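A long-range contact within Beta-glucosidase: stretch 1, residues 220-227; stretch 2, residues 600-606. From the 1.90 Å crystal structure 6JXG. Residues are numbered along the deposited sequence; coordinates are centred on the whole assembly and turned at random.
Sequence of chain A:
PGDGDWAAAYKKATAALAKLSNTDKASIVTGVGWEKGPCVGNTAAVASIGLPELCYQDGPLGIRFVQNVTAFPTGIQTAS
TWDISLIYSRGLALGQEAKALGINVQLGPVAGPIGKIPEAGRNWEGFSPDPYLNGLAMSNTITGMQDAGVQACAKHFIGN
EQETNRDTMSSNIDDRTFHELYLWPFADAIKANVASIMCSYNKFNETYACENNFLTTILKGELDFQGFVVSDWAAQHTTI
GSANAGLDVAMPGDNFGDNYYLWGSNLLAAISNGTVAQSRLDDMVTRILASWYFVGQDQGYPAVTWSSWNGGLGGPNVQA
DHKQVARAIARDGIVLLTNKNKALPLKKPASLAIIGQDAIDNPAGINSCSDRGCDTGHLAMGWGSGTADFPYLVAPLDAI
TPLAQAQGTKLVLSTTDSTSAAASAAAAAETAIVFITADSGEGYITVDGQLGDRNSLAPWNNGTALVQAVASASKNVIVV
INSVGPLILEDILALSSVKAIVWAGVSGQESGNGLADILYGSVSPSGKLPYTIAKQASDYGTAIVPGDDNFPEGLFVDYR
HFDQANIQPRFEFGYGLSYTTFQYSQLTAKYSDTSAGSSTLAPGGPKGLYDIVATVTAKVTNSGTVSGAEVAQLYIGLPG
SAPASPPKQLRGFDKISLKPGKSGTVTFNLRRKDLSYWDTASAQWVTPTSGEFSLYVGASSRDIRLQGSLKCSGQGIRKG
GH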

# COMPACT_ATOMS: atom_id res chain seq x y z
N LYS A 220 -4.63 21.23 -4.46
CA LYS A 220 -4.94 21.96 -5.69
C LYS A 220 -4.02 23.14 -6.00
O LYS A 220 -3.94 23.55 -7.17
CB LYS A 220 -6.40 22.42 -5.65
CG LYS A 220 -7.36 21.23 -5.46
CD LYS A 220 -8.81 21.59 -5.34
CE LYS A 220 -9.70 20.36 -5.46
NZ LYS A 220 -11.10 20.75 -5.28
N GLY A 221 -3.37 23.68 -4.96
CA GLY A 221 -2.44 24.85 -5.12
C GLY A 221 -1.00 24.37 -5.33
O GLY A 221 -0.52 24.32 -6.47
N GLU A 222 -0.35 23.96 -4.24
CA GLU A 222 1.03 23.56 -4.27
C GLU A 222 1.26 22.47 -5.29
O GLU A 222 2.18 22.52 -6.01
CB GLU A 222 1.58 23.07 -2.92
CG GLU A 222 1.62 24.04 -1.80
CD GLU A 222 2.57 23.62 -0.63
OE1 GLU A 222 2.75 24.50 0.23
OE2 GLU A 222 3.09 22.49 -0.60
N LEU A 223 0.40 21.47 -5.29
CA LEU A 223 0.57 20.32 -6.11
C LEU A 223 -0.25 20.38 -7.46
O LEU A 223 -0.13 19.48 -8.28
CB LEU A 223 0.31 19.05 -5.29
CG LEU A 223 1.23 18.84 -4.06
CD1 LEU A 223 0.84 17.59 -3.34
CD2 LEU A 223 2.68 18.74 -4.54
N ASP A 224 -1.05 21.46 -7.67
CA ASP A 224 -1.72 21.69 -8.92
C ASP A 224 -2.54 20.50 -9.40
O ASP A 224 -2.62 20.21 -10.60
CB ASP A 224 -0.69 22.09 -9.95
CG ASP A 224 -1.29 22.88 -11.12
OD1 ASP A 224 -0.70 22.75 -12.21
OD2 ASP A 224 -2.35 23.49 -10.95
N PHE A 225 -3.21 19.86 -8.44
CA PHE A 225 -4.00 18.71 -8.73
C PHE A 225 -5.21 19.13 -9.59
O PHE A 225 -5.97 20.07 -9.23
CB PHE A 225 -4.46 18.13 -7.40
CG PHE A 225 -5.44 16.99 -7.51
CD1 PHE A 225 -5.15 15.83 -8.26
CD2 PHE A 225 -6.65 17.03 -6.81
CE1 PHE A 225 -6.07 14.76 -8.31
CE2 PHE A 225 -7.58 15.99 -6.95
CZ PHE A 225 -7.26 14.86 -7.65
N GLN A 226 -5.41 18.43 -10.70
CA GLN A 226 -6.47 18.76 -11.67
C GLN A 226 -7.74 17.91 -11.54
O GLN A 226 -8.78 18.32 -12.08
CB GLN A 226 -5.94 18.66 -13.10
CG GLN A 226 -4.76 19.56 -13.41
CD GLN A 226 -5.18 21.00 -13.37
OE1 GLN A 226 -6.17 21.39 -14.02
NE2 GLN A 226 -4.48 21.81 -12.57
N GLY A 227 -7.70 16.80 -10.78
CA GLY A 227 -8.87 16.02 -10.49
C GLY A 227 -9.74 16.53 -9.34
O GLY A 227 -9.75 17.73 -8.96
N THR A 600 7.79 26.12 -13.74
CA THR A 600 6.42 26.18 -14.19
C THR A 600 5.67 25.04 -13.40
O THR A 600 6.14 23.89 -13.26
CB THR A 600 6.22 26.22 -15.74
OG1 THR A 600 5.51 25.07 -16.22
CG2 THR A 600 7.53 26.38 -16.57
N LEU A 601 4.57 25.44 -12.78
CA LEU A 601 3.72 24.55 -12.00
C LEU A 601 3.00 23.55 -12.92
O LEU A 601 2.43 23.92 -13.97
CB LEU A 601 2.67 25.42 -11.27
CG LEU A 601 2.30 25.03 -9.85
CD1 LEU A 601 2.37 23.54 -9.63
CD2 LEU A 601 3.26 25.67 -8.86
N ALA A 602 3.04 22.28 -12.54
CA ALA A 602 2.26 21.22 -13.21
C ALA A 602 1.77 20.27 -12.11
O ALA A 602 2.26 20.33 -10.99
CB ALA A 602 3.12 20.47 -14.20
N PRO A 603 0.85 19.34 -12.43
CA PRO A 603 0.46 18.42 -11.33
C PRO A 603 1.69 17.75 -10.77
O PRO A 603 2.53 17.26 -11.53
CB PRO A 603 -0.49 17.44 -12.00
CG PRO A 603 -1.10 18.26 -13.07
CD PRO A 603 -0.02 19.19 -13.59
N GLY A 604 1.79 17.77 -9.44
CA GLY A 604 2.90 17.24 -8.71
C GLY A 604 3.80 18.32 -8.17
O GLY A 604 4.63 18.03 -7.28
N GLY A 605 3.66 19.56 -8.64
CA GLY A 605 4.51 20.64 -8.13
C GLY A 605 5.32 21.22 -9.26
O GLY A 605 5.04 20.93 -10.42
N PRO A 606 6.28 22.11 -8.95
CA PRO A 606 7.13 22.69 -9.99
C PRO A 606 7.72 21.58 -10.83
O PRO A 606 8.27 20.61 -10.26
CB PRO A 606 8.22 23.40 -9.18
CG PRO A 606 7.61 23.69 -7.84
CD PRO A 606 6.44 22.78 -7.65

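The contact joins the end of a helix to a tight turn nearly 380 residues further along the chain. D224, L223 and P603 cover the most surface.

D224 is the first residue past the helix to leave helical angles, and its phi is positive. Its backbone N still bonds back to G221 O at 3.1 Å. Its CA-to-CB bond points toward the second stretch. There D224 CB packs against L601 CD1 at 3.4 Å, an aliphatic contact made by an acidic residue. One carboxylate oxygen, D224 OD1, reaches the backbone, 3.5 Å from A602 CA. Neither of these contacts is a hydrogen bond.

L223 contributes the one hydrogen bond that crosses between the stretches. G604 N donates to L223 O at 2.8 Å, with an angle of 159° at the hydrogen. The same oxygen accepts a CA-H...O contact from P603 CA at 3.3 Å. One carbonyl thus meets two successive residues of the turn. The L223 CA-to-CB bond points sideways, but the end of the side chain comes nearer: L223 CD2 is 3.4 Å from G604 O.

P603 sits in the type II turn from A602 to G605, which G605 N closes by bonding to A602 O at 2.8 Å. Its ring rests beside D224 and Q226: P603 CG is 3.5 Å from D224 O and 3.9 Å from Q226 CG. Q226 NE2 also donates to D224 O at 3.1 Å, so this carbonyl has a polar partner within its own stretch.

G604 and G605 both have positive phi. At their backbone angles a CB would be jammed against the preceding carbonyl oxygen, which by itself calls for glycine. G605 CA also approaches E222 O, at 3.7 Å. The two stretches bury 320 Å² between them, both sides summed, and a single hydrogen bond crosses the contact.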